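Long-range contacts in alkane monooxygenase (PDB 3B9O), which belongs to the luciferase-like monooxygenase family and holds flavin mononucleotide in a TIM-barrel fold: residues A[6-17]-A[51-59]; A[86-97]-A[118-129]. All blocks are in the same frame, centred on the assembly; numbering follows the deposited sequence.

Contact 1. Residues A[6-17]-A[51-59]; sequences HINAFEMNCVGH and FDALFLADV. With FMN (flavin mononucleotide), chain C.
Adjacent parallel strands of the TIM barrel, 6-12 and 53-57, are joined by a backbone ladder in which Ala-9 and Glu-11 each use both N and O. Ala-9 N donates to Ala-53 O (2.8 Å) and Ala-9 O accepts from Phe-55 N; two residues on, Glu-11 N reaches Phe-55 O and Ala-57 N donates to Glu-11 O (2.9 Å). Phe-10 and Phe-55 run side by side in the same direction: CD2 of Phe-55 meets the edge of the Phe-10 ring 3.6 Å from CE1, the planes turned 60° apart. On the sheet face that carries Ala-9, Glu-11, Leu-54 and Leu-56, Leu-54 CD2 lies 3.5 Å from Glu-11 CB. The Glu-11 chain bends at chi2 (46°), and OE1 accepts from Met-12 N through its anti lone pair while also pairing with Arg-30. Near the strand starts, Ile-7 CG2 sits over one face of Phe-51, 4.0 Å from the ring centroid. Asp-52 OD2 presents its syn lone pair to His-6 ND1 (2.5 Å), with ring and carboxylate nearly perpendicular (86°); a water links OD2 to Asn-8 OD1. Beyond the ladder, Asp-58 O accepts from N3 of the flavin mononucleotide at 2.8 Å. The buried carboxylate of Asp-52 is thus satisfied on both oxygens, OD1 by a salt bridge to Arg-404, while the opposite end of the pairing presents a backbone carbonyl to the flavin.

Contact 2. Residues A[86-97]-A[118-129]; sequences LMLISAMAYVTK and RMSTLDHLTKGR
The guanidinium of Arg-129 meets Ala-93 and Thr-96 edge on, closing the C-terminal end of helix 89-94 against the loop after helix 112-125. Ala-93 O lies in the guanidinium plane and accepts from Arg-129 NH2 at 3.0 Å, while Thr-96 OG1, also close to that plane, accepts from Arg-129 NH1 at 2.9 Å. Lys-97 O stands over one face of the group, offset toward its rim. The third edge is used within the same segment: Arg-129 NE donates to Thr-126 O (2.8 Å), almost straight and in the carbonyl plane. Bent at chi3 (-67°), the arginine brings its guanidinium among three acceptors, whose bonds fix its rotation, and the positive group probably interacts favourably with the negative end of helix 89-94. Thr-96 OG1 relays the bond by donating in turn to Met-92 O.

Thr-126 divides its two branches between polar and apolar neighbours. With OG1 set between the backbone N and the carbonyl carbon (chi1 71°), the hydroxyl donates to Leu-122 O and accepts from Arg-129 N, whereas CG2 touches Ala-93 CB and Ile-89 CG2, both at 3.8 Å. Farther along, Leu-122 crosses Ile-89 and Leu-86 at about right angles: its CD2 lies 4.0 Å from Ile-89 CB, and its CD1 4.1 Å from Leu-86 CG. Arg-118 also crosses Leu-86 at about a right angle, its CD against the CD2 methyl of Leu-86. Ile-89 and Leu-122 both also rest on Ile-130 of strand 130-135. A Schellman motif with positive phi at Lys-127 ends helix 112-125, an ST motif at Thr-126 shapes the turn that follows, and the contact as a whole belongs to the outer helical layer of a TIM barrel, where helices pack beside one another over the parallel strands.

In the fold
From the N terminus, strand 6-12 leads through helix 36-48 to strand 53-57, so contact 1 closes a beta-alpha-beta crossover, whose second strand runs on to the flavin. The chain then reaches 86-97, passes along strand 100-106 and returns in helix 112-125, where contact 2 closes an alpha-beta-alpha unit whose strand lies in the barrel wall and whose helices lie outside it. The two loops lie in series, neither nested nor crossing. Their centres are 15 Å apart, yet they touch: Leu-54 packs on Met-92, and Leu-56 on Leu-88 and Ile-89, joining the barrel wall of contact 1 to the helical layer of contact 2. Helix 36-48 adds a further tie, touching residues of both contacts.

Contact 1. Residues A[6-17]-A[51-59]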
loop_
_atom_site.group_PDB
_atom_site.type_symbol
_atom_site.label_atom_id
_atom_site.label_comp_id
_atom_site.label_asym_id
_atom_site.label_seq_id
_atom_site.Cartn_x
_atom_site.Cartn_y
_atom_site.Cartn_z
ATOM N N HIS A 6 -2.238 0.659 14.258
ATOM C CA HIS A 6 -2.993 0.520 13.004
ATOM C C HIS A 6 -2.586 -0.778 12.266
ATOM O O HIS A 6 -1.408 -1.078 12.111
ATOM C CB HIS A 6 -2.834 1.769 12.112
ATOM C CG HIS A 6 -3.309 3.044 12.747
ATOM N ND1 HIS A 6 -4.628 3.459 12.705
ATOM C CD2 HIS A 6 -2.628 4.025 13.385
ATOM C CE1 HIS A 6 -4.742 4.615 13.338
ATOM N NE2 HIS A 6 -3.545 4.978 13.763
ATOM N N ILE A 7 -3.554 -1.573 11.823
ATOM C CA ILE A 7 -3.213 -2.778 11.097
ATOM C C ILE A 7 -3.938 -2.835 9.759
ATOM O O ILE A 7 -5.177 -2.746 9.708
ATOM C CB ILE A 7 -3.460 -4.052 11.940
ATOM C CG1 ILE A 7 -2.479 -4.089 13.143
ATOM C CG2 ILE A 7 -3.243 -5.317 11.105
ATOM C CD1 ILE A 7 -2.858 -5.023 14.217
ATOM N N ASN A 8 -3.153 -2.985 8.694
ATOM C CA ASN A 8 -3.662 -3.222 7.344
ATOM C C ASN A 8 -3.396 -4.658 6.879
ATOM O O ASN A 8 -2.355 -5.237 7.209
ATOM C CB ASN A 8 -2.979 -2.305 6.340
ATOM C CG ASN A 8 -3.186 -0.846 6.630
ATOM O OD1 ASN A 8 -4.161 -0.450 7.276
ATOM N ND2 ASN A 8 -2.266 -0.023 6.133
ATOM N N ALA A 9 -4.315 -5.191 6.087
ATOM C CA ALA A 9 -4.182 -6.497 5.459
ATOM C C ALA A 9 -3.487 -6.292 4.132
ATOM O O ALA A 9 -3.972 -5.534 3.295
ATOM C CB ALA A 9 -5.556 -7.083 5.265
ATOM N N PHE A 10 -2.337 -6.920 3.947
ATOM C CA PHE A 10 -1.552 -6.753 2.723
ATOM C C PHE A 10 -1.983 -7.771 1.659
ATOM O O PHE A 10 -1.939 -9.008 1.863
ATOM C CB PHE A 10 -0.061 -6.892 3.005
ATOM C CG PHE A 10 0.827 -6.371 1.928
ATOM C CD1 PHE A 10 0.550 -5.169 1.285
ATOM C CD2 PHE A 10 1.988 -7.071 1.579
ATOM C CE1 PHE A 10 1.394 -4.680 0.292
ATOM C CE2 PHE A 10 2.857 -6.560 0.594
ATOM C CZ PHE A 10 2.574 -5.379 -0.028
ATOM N N GLU A 11 -2.377 -7.249 0.507
ATOM C CA GLU A 11 -2.999 -8.106 -0.511
ATOM C C GLU A 11 -2.614 -7.645 -1.915
ATOM O O GLU A 11 -2.029 -6.586 -2.091
ATOM C CB GLU A 11 -4.536 -8.066 -0.272
ATOM C CG GLU A 11 -5.426 -9.032 -0.994
ATOM C CD GLU A 11 -4.956 -10.510 -1.008
ATOM O OE1 GLU A 11 -4.057 -10.831 -1.784
ATOM O OE2 GLU A 11 -5.524 -11.349 -0.307
ATOM N N MET A 12 -2.932 -8.463 -2.912
ATOM C CA MET A 12 -2.752 -8.103 -4.311
ATOM C C MET A 12 -3.716 -8.956 -5.129
ATOM O O MET A 12 -3.901 -10.150 -4.839
ATOM C CB MET A 12 -1.289 -8.342 -4.788
ATOM C CG MET A 12 -0.983 -7.752 -6.196
ATOM S SD MET A 12 0.797 -7.749 -6.521
ATOM C CE MET A 12 0.784 -7.585 -8.297
ATOM N N ASN A 13 -4.263 -8.344 -6.190
ATOM C CA ASN A 13 -5.239 -8.991 -7.060
ATOM C C ASN A 13 -4.492 -9.933 -8.059
ATOM O O ASN A 13 -4.466 -9.684 -9.269
ATOM C CB ASN A 13 -6.037 -7.918 -7.817
ATOM C CG ASN A 13 -7.316 -8.439 -8.405
ATOM O OD1 ASN A 13 -8.113 -7.660 -8.954
ATOM N ND2 ASN A 13 -7.566 -9.757 -8.255
ATOM N N CYS A 14 -3.900 -10.997 -7.532
ATOM C CA CYS A 14 -3.137 -11.955 -8.345
ATOM C C CYS A 14 -3.016 -13.239 -7.565
ATOM O O CYS A 14 -3.560 -13.341 -6.476
ATOM C CB CYS A 14 -1.742 -11.419 -8.707
ATOM S SG CYS A 14 -0.589 -11.153 -7.283
ATOM N N VAL A 15 -2.230 -14.180 -8.079
ATOM C CA VAL A 15 -2.042 -15.462 -7.401
ATOM C C VAL A 15 -0.874 -15.392 -6.416
ATOM O O VAL A 15 -1.107 -15.423 -5.183
ATOM C CB VAL A 15 -1.876 -16.636 -8.415
ATOM C CG1 VAL A 15 -1.575 -17.970 -7.692
ATOM C CG2 VAL A 15 -3.085 -16.702 -9.359
ATOM N N GLY A 16 0.356 -15.294 -6.927
ATOM C CA GLY A 16 1.544 -15.266 -6.062
ATOM C C GLY A 16 1.939 -13.825 -5.856
ATOM O O GLY A 16 2.348 -13.156 -6.795
ATOM N N HIS A 17 1.799 -13.350 -4.615
ATOM C CA HIS A 17 2.126 -11.975 -4.245
ATOM C C HIS A 17 3.551 -11.876 -3.616
ATOM O O HIS A 17 4.495 -11.441 -4.277
ATOM C CB HIS A 17 1.041 -11.433 -3.305
ATOM C CG HIS A 17 1.264 -10.015 -2.853
ATOM N ND1 HIS A 17 0.558 -9.460 -1.800
ATOM C CD2 HIS A 17 2.074 -9.034 -3.322
ATOM C CE1 HIS A 17 0.943 -8.202 -1.632
ATOM N NE2 HIS A 17 1.870 -7.925 -2.532
ATOM N N PHE A 51 -9.670 -4.551 11.339
ATOM C CA PHE A 51 -8.544 -4.011 10.585
ATOM C C PHE A 51 -8.818 -2.565 10.134
ATOM O O PHE A 51 -9.922 -2.272 9.748
ATOM C CB PHE A 51 -8.293 -4.881 9.333
ATOM C CG PHE A 51 -7.357 -6.054 9.569
ATOM C CD1 PHE A 51 -7.664 -7.042 10.509
ATOM C CD2 PHE A 51 -6.186 -6.184 8.830
ATOM C CE1 PHE A 51 -6.804 -8.130 10.715
ATOM C CE2 PHE A 51 -5.344 -7.278 9.000
ATOM C CZ PHE A 51 -5.664 -8.258 9.942
ATOM N N ASP A 52 -7.819 -1.684 10.150
ATOM C CA ASP A 52 -7.960 -0.370 9.499
ATOM C C ASP A 52 -8.334 -0.483 8.012
ATOM O O ASP A 52 -9.267 0.184 7.531
ATOM C CB ASP A 52 -6.656 0.424 9.509
ATOM C CG ASP A 52 -6.294 0.998 10.875
ATOM O OD1 ASP A 52 -6.416 0.277 11.878
ATOM O OD2 ASP A 52 -5.784 2.133 10.928
ATOM N N ALA A 53 -7.562 -1.277 7.281
ATOM C CA ALA A 53 -7.696 -1.264 5.815
ATOM C C ALA A 53 -7.218 -2.546 5.153
ATOM O O ALA A 53 -6.468 -3.363 5.756
ATOM C CB ALA A 53 -6.962 -0.026 5.222
ATOM N N LEU A 54 -7.664 -2.706 3.911
ATOM C CA LEU A 54 -7.110 -3.661 2.975
ATOM C C LEU A 54 -6.156 -2.872 2.101
ATOM O O LEU A 54 -6.591 -1.907 1.459
ATOM C CB LEU A 54 -8.242 -4.192 2.099
ATOM C CG LEU A 54 -8.115 -5.521 1.345
ATOM C CD1 LEU A 54 -8.536 -5.474 -0.059
ATOM C CD2 LEU A 54 -6.926 -6.457 1.634
ATOM N N PHE A 55 -4.881 -3.278 2.062
ATOM C CA PHE A 55 -3.848 -2.548 1.306
ATOM C C PHE A 55 -3.498 -3.397 0.087
ATOM O O PHE A 55 -2.963 -4.505 0.220
ATOM C CB PHE A 55 -2.604 -2.281 2.206
ATOM C CG PHE A 55 -1.523 -1.422 1.565
ATOM C CD1 PHE A 55 -1.152 -0.215 2.147
ATOM C CD2 PHE A 55 -0.859 -1.821 0.412
ATOM C CE1 PHE A 55 -0.125 0.595 1.574
ATOM C CE2 PHE A 55 0.157 -0.998 -0.191
ATOM C CZ PHE A 55 0.525 0.192 0.407
ATOM N N LEU A 56 -3.850 -2.903 -1.088
ATOM C CA LEU A 56 -3.638 -3.663 -2.327
ATOM C C LEU A 56 -2.397 -3.147 -3.063
ATOM O O LEU A 56 -2.343 -1.980 -3.475
ATOM C CB LEU A 56 -4.876 -3.583 -3.229
ATOM C CG LEU A 56 -6.065 -4.383 -2.719
ATOM C CD1 LEU A 56 -7.369 -3.688 -3.178
ATOM C CD2 LEU A 56 -5.938 -5.807 -3.201
ATOM N N ALA A 57 -1.415 -4.016 -3.185
ATOM C CA ALA A 57 -0.270 -3.796 -4.086
ATOM C C ALA A 57 -0.743 -3.919 -5.545
ATOM O O ALA A 57 -1.884 -4.363 -5.829
ATOM C CB ALA A 57 0.837 -4.819 -3.792
ATOM N N ASP A 58 0.113 -3.507 -6.470
ATOM C CA ASP A 58 -0.163 -3.672 -7.887
ATOM C C ASP A 58 1.096 -3.543 -8.707
ATOM O O ASP A 58 2.057 -2.864 -8.302
ATOM C CB ASP A 58 -1.120 -2.600 -8.411
ATOM C CG ASP A 58 -1.698 -2.962 -9.771
ATOM O OD1 ASP A 58 -1.924 -4.187 -10.052
ATOM O OD2 ASP A 58 -1.940 -2.013 -10.553
ATOM N N VAL A 59 1.074 -4.169 -9.875
ATOM C CA VAL A 59 2.111 -3.934 -10.898
ATOM C C VAL A 59 1.403 -3.994 -12.251
ATOM O O VAL A 59 0.420 -4.743 -12.421
ATOM C CB VAL A 59 3.272 -5.031 -10.889
ATOM C CG1 VAL A 59 4.075 -5.032 -9.585
ATOM C CG2 VAL A 59 2.740 -6.449 -11.264
HETATM N N1 FMN C . 6.135 -1.016 -6.306
HETATM C C2 FMN C . 5.077 -1.333 -7.087
HETATM O O2 FMN C . 5.160 -1.098 -8.329
HETATM N N3 FMN C . 3.969 -1.889 -6.496
HETATM C C4 FMN C . 3.914 -2.119 -5.146
HETATM O O4 FMN C . 2.891 -2.617 -4.629
HETATM C C4A FMN C . 5.007 -1.783 -4.331
HETATM N N5 FMN C . 5.017 -1.978 -2.978
HETATM C C5A FMN C . 6.125 -1.643 -2.243
HETATM C C6 FMN C . 6.177 -1.839 -0.849
HETATM C C7 FMN C . 7.320 -1.477 -0.110
HETATM C C7M FMN C . 7.393 -1.685 1.388
HETATM C C8 FMN C . 8.409 -0.910 -0.756
HETATM C C8M FMN C . 9.643 -0.520 0.025
HETATM C C9 FMN C . 8.374 -0.712 -2.142
HETATM C C9A FMN C . 7.242 -1.076 -2.893
HETATM N N10 FMN C . 7.214 -0.882 -4.237
HETATM C C10 FMN C . 6.128 -1.229 -4.959
HETATM C "C1'" FMN C . 8.359 -0.288 -4.959
HETATM C "C2'" FMN C . 8.113 1.216 -5.172
HETATM O "O2'" FMN C . 6.833 1.601 -4.669
HETATM C "C3'" FMN C . 8.214 1.706 -6.625
HETATM O "O3'" FMN C . 7.487 0.876 -7.557
HETATM C "C4'" FMN C . 9.663 2.017 -7.062
HETATM O "O4'" FMN C . 10.007 1.358 -8.284
HETATM C "C5'" FMN C . 10.735 1.677 -6.021
HETATM O "O5'" FMN C . 10.895 2.869 -5.261
HETATM P P FMN C . 12.285 3.303 -4.582
HETATM O O1P FMN C . 13.344 2.951 -5.614
HETATM O O2P FMN C . 12.079 4.768 -4.334
HETATM O O3P FMN C . 12.442 2.436 -3.347
HETATM O O HOH W 1 -4.258 2.074 8.399
HETATM O O HOH W 2 -3.831 -5.591 -6.870
#

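Contact 2. Residues A[86-97]-A[118-129]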
loop_
_atom_site.group_PDB
_atom_site.type_symbol
_atom_site.label_atom_id
_atom_site.label_comp_id
_atom_site.label_asym_id
_atom_site.label_seq_id
_atom_site.Cartn_x
_atom_site.Cartn_y
_atom_site.Cartn_z
ATOM N N LEU A 86 -8.473 -1.569 -8.520
ATOM C CA LEU A 86 -9.584 -0.608 -8.385
ATOM C C LEU A 86 -10.966 -1.262 -8.664
ATOM O O LEU A 86 -11.981 -0.919 -8.038
ATOM C CB LEU A 86 -9.330 0.680 -9.215
ATOM C CG LEU A 86 -8.444 1.751 -8.534
ATOM C CD1 LEU A 86 -6.986 1.313 -8.499
ATOM C CD2 LEU A 86 -8.579 3.131 -9.246
ATOM N N MET A 87 -11.011 -2.242 -9.575
ATOM C CA MET A 87 -12.279 -2.953 -9.889
ATOM C C MET A 87 -12.958 -3.663 -8.671
ATOM O O MET A 87 -14.153 -3.869 -8.648
ATOM C CB MET A 87 -12.065 -3.923 -11.080
ATOM C CG MET A 87 -11.657 -3.242 -12.420
ATOM S SD MET A 87 -12.897 -2.001 -12.903
ATOM C CE MET A 87 -11.944 -0.538 -12.981
ATOM N N LEU A 88 -12.155 -4.009 -7.673
ATOM C CA LEU A 88 -12.564 -4.762 -6.480
ATOM C C LEU A 88 -13.320 -3.910 -5.498
ATOM O O LEU A 88 -14.067 -4.426 -4.678
ATOM C CB LEU A 88 -11.304 -5.314 -5.762
ATOM C CG LEU A 88 -10.450 -6.344 -6.531
ATOM C CD1 LEU A 88 -9.148 -6.583 -5.750
ATOM C CD2 LEU A 88 -11.255 -7.632 -6.852
ATOM N N ILE A 89 -13.071 -2.609 -5.534
ATOM C CA ILE A 89 -13.366 -1.782 -4.385
ATOM C C ILE A 89 -14.840 -1.656 -4.098
ATOM O O ILE A 89 -15.245 -1.792 -2.917
ATOM C CB ILE A 89 -12.666 -0.378 -4.453
ATOM C CG1 ILE A 89 -11.121 -0.544 -4.631
ATOM C CG2 ILE A 89 -12.972 0.432 -3.191
ATOM C CD1 ILE A 89 -10.442 -1.446 -3.523
ATOM N N SER A 90 -15.653 -1.402 -5.115
ATOM C CA SER A 90 -17.062 -1.122 -4.791
ATOM C C SER A 90 -17.748 -2.312 -4.071
ATOM O O SER A 90 -18.521 -2.078 -3.125
ATOM C CB SER A 90 -17.872 -0.615 -5.977
ATOM O OG SER A 90 -17.968 -1.577 -7.028
ATOM N N ALA A 91 -17.515 -3.538 -4.547
ATOM C CA ALA A 91 -18.137 -4.738 -3.899
ATOM C C ALA A 91 -17.716 -4.861 -2.433
ATOM O O ALA A 91 -18.553 -5.161 -1.566
ATOM C CB ALA A 91 -17.801 -6.007 -4.616
ATOM N N MET A 92 -16.419 -4.648 -2.176
ATOM C CA MET A 92 -15.876 -4.766 -0.818
ATOM C C MET A 92 -16.404 -3.655 0.081
ATOM O O MET A 92 -16.710 -3.914 1.239
ATOM C CB MET A 92 -14.353 -4.810 -0.820
ATOM C CG MET A 92 -13.758 -6.057 -1.455
ATOM S SD MET A 92 -11.968 -6.207 -1.254
ATOM C CE MET A 92 -11.465 -4.711 -2.110
ATOM N N ALA A 93 -16.507 -2.433 -0.464
ATOM C CA ALA A 93 -17.084 -1.313 0.248
ATOM C C ALA A 93 -18.556 -1.587 0.550
ATOM O O ALA A 93 -19.058 -1.174 1.610
ATOM C CB ALA A 93 -16.930 -0.003 -0.581
ATOM N N TYR A 94 -19.245 -2.271 -0.372
ATOM C CA TYR A 94 -20.700 -2.545 -0.202
ATOM C C TYR A 94 -20.953 -3.399 1.039
ATOM O O TYR A 94 -21.893 -3.115 1.776
ATOM C CB TYR A 94 -21.356 -3.197 -1.447
ATOM C CG TYR A 94 -22.820 -3.625 -1.253
ATOM C CD1 TYR A 94 -23.845 -2.672 -1.125
ATOM C CD2 TYR A 94 -23.168 -4.970 -1.187
ATOM C CE1 TYR A 94 -25.197 -3.069 -0.931
ATOM C CE2 TYR A 94 -24.488 -5.387 -1.023
ATOM C CZ TYR A 94 -25.507 -4.437 -0.887
ATOM O OH TYR A 94 -26.826 -4.848 -0.710
ATOM N N VAL A 95 -20.086 -4.385 1.296
ATOM C CA VAL A 95 -20.294 -5.355 2.419
ATOM C C VAL A 95 -19.639 -4.929 3.721
ATOM O O VAL A 95 -19.625 -5.687 4.676
ATOM C CB VAL A 95 -19.820 -6.792 2.045
ATOM C CG1 VAL A 95 -20.572 -7.288 0.806
ATOM C CG2 VAL A 95 -18.272 -6.828 1.781
ATOM N N THR A 96 -19.072 -3.715 3.760
ATOM C CA THR A 96 -18.420 -3.217 4.978
ATOM C C THR A 96 -18.835 -1.782 5.354
ATOM O O THR A 96 -19.261 -1.006 4.497
ATOM C CB THR A 96 -16.850 -3.289 4.853
ATOM O OG1 THR A 96 -16.446 -2.516 3.713
ATOM C CG2 THR A 96 -16.351 -4.728 4.680
ATOM N N LYS A 97 -18.728 -1.453 6.655
ATOM C CA LYS A 97 -19.101 -0.150 7.169
ATOM C C LYS A 97 -17.922 0.797 7.403
ATOM O O LYS A 97 -18.062 1.997 7.228
ATOM C CB LYS A 97 -19.889 -0.324 8.477
ATOM C CG LYS A 97 -20.426 0.958 9.035
ATOM C CD LYS A 97 -21.198 0.699 10.330
ATOM C CE LYS A 97 -21.671 2.002 10.977
ATOM N NZ LYS A 97 -22.382 1.665 12.263
ATOM N N ARG A 118 -11.522 8.737 -11.126
ATOM C CA ARG A 118 -11.638 7.395 -10.511
ATOM C C ARG A 118 -11.585 7.448 -8.977
ATOM O O ARG A 118 -12.393 6.789 -8.288
ATOM C CB ARG A 118 -10.551 6.405 -11.017
ATOM C CG ARG A 118 -10.807 5.845 -12.444
ATOM C CD ARG A 118 -9.825 4.728 -12.743
ATOM N NE ARG A 118 -9.947 4.368 -14.157
ATOM C CZ ARG A 118 -9.307 4.965 -15.151
ATOM N NH1 ARG A 118 -8.427 5.939 -14.909
ATOM N NH2 ARG A 118 -9.538 4.565 -16.396
ATOM N N MET A 119 -10.606 8.188 -8.448
ATOM C CA MET A 119 -10.423 8.318 -6.994
ATOM C C MET A 119 -11.552 9.113 -6.355
ATOM O O MET A 119 -12.008 8.775 -5.265
ATOM C CB MET A 119 -9.069 8.960 -6.653
ATOM C CG MET A 119 -7.867 8.107 -7.041
ATOM S SD MET A 119 -7.913 6.445 -6.326
ATOM C CE MET A 119 -8.502 5.513 -7.652
ATOM N N SER A 120 -11.986 10.185 -7.006
ATOM C CA SER A 120 -13.154 10.929 -6.497
ATOM C C SER A 120 -14.399 10.014 -6.450
ATOM O O SER A 120 -15.194 10.089 -5.506
ATOM C CB SER A 120 -13.457 12.172 -7.328
ATOM O OG SER A 120 -12.485 13.209 -7.097
ATOM N N THR A 121 -14.536 9.171 -7.468
ATOM C CA THR A 121 -15.671 8.240 -7.572
ATOM C C THR A 121 -15.647 7.244 -6.401
ATOM O O THR A 121 -16.659 7.073 -5.724
ATOM C CB THR A 121 -15.701 7.498 -8.951
ATOM O OG1 THR A 121 -15.850 8.468 -10.001
ATOM C CG2 THR A 121 -16.881 6.496 -9.007
ATOM N N LEU A 122 -14.489 6.638 -6.146
ATOM C CA LEU A 122 -14.371 5.729 -5.004
ATOM C C LEU A 122 -14.522 6.466 -3.685
ATOM O O LEU A 122 -15.084 5.916 -2.760
ATOM C CB LEU A 122 -13.073 4.931 -5.031
ATOM C CG LEU A 122 -12.873 4.037 -6.261
ATOM C CD1 LEU A 122 -11.419 3.443 -6.314
ATOM C CD2 LEU A 122 -13.960 2.903 -6.327
ATOM N N ASP A 123 -14.017 7.699 -3.585
ATOM C CA ASP A 123 -14.205 8.462 -2.359
ATOM C C ASP A 123 -15.702 8.692 -2.040
ATOM O O ASP A 123 -16.102 8.647 -0.874
ATOM C CB ASP A 123 -13.442 9.807 -2.386
ATOM C CG ASP A 123 -13.284 10.405 -0.978
ATOM O OD1 ASP A 123 -12.894 9.630 -0.108
ATOM O OD2 ASP A 123 -13.486 11.635 -0.758
ATOM N N HIS A 124 -16.499 8.986 -3.074
ATOM C CA HIS A 124 -17.974 9.021 -2.939
ATOM C C HIS A 124 -18.544 7.631 -2.607
ATOM O O HIS A 124 -19.279 7.477 -1.592
ATOM C CB HIS A 124 -18.644 9.514 -4.243
ATOM C CG HIS A 124 -18.530 10.993 -4.463
ATOM N ND1 HIS A 124 -19.060 11.913 -3.582
ATOM C CD2 HIS A 124 -17.950 11.711 -5.455
ATOM C CE1 HIS A 124 -18.799 13.135 -4.015
ATOM N NE2 HIS A 124 -18.102 13.045 -5.134
ATOM N N LEU A 125 -18.253 6.642 -3.450
ATOM C CA LEU A 125 -18.935 5.315 -3.332
ATOM C C LEU A 125 -18.620 4.685 -1.936
ATOM O O LEU A 125 -19.517 4.160 -1.259
ATOM C CB LEU A 125 -18.514 4.388 -4.469
ATOM C CG LEU A 125 -18.987 4.835 -5.863
ATOM C CD1 LEU A 125 -18.421 3.822 -6.903
ATOM C CD2 LEU A 125 -20.525 5.017 -5.863
ATOM N N THR A 126 -17.364 4.825 -1.490
ATOM C CA THR A 126 -16.905 4.289 -0.190
ATOM C C THR A 126 -17.197 5.195 0.998
ATOM O O THR A 126 -16.907 4.813 2.151
ATOM C CB THR A 126 -15.374 3.995 -0.155
ATOM O OG1 THR A 126 -14.660 5.248 -0.157
ATOM C CG2 THR A 126 -14.970 3.150 -1.349
ATOM N N LYS A 127 -17.757 6.385 0.730
ATOM C CA LYS A 127 -18.042 7.357 1.777
ATOM C C LYS A 127 -16.762 7.709 2.576
ATOM O O LYS A 127 -16.721 7.699 3.819
ATOM C CB LYS A 127 -19.237 6.906 2.639
ATOM C CG LYS A 127 -20.602 6.997 1.904
ATOM C CD LYS A 127 -20.920 8.475 1.535
ATOM C CE LYS A 127 -22.185 8.605 0.623
ATOM N NZ LYS A 127 -21.871 8.237 -0.786
ATOM N N GLY A 128 -15.678 7.939 1.836
ATOM C CA GLY A 128 -14.475 8.466 2.468
ATOM C C GLY A 128 -13.570 7.400 3.055
ATOM O O GLY A 128 -12.957 7.613 4.117
ATOM N N ARG A 129 -13.472 6.252 2.378
ATOM C CA ARG A 129 -12.727 5.103 2.921
ATOM C C ARG A 129 -11.698 4.651 1.882
ATOM O O ARG A 129 -11.307 3.504 1.854
ATOM C CB ARG A 129 -13.667 3.951 3.292
ATOM C CG ARG A 129 -14.557 4.217 4.557
ATOM C CD ARG A 129 -15.342 2.996 4.867
ATOM N NE ARG A 129 -16.344 2.674 3.852
ATOM C CZ ARG A 129 -16.799 1.438 3.608
ATOM N NH1 ARG A 129 -16.288 0.366 4.235
ATOM N NH2 ARG A 129 -17.767 1.266 2.731
#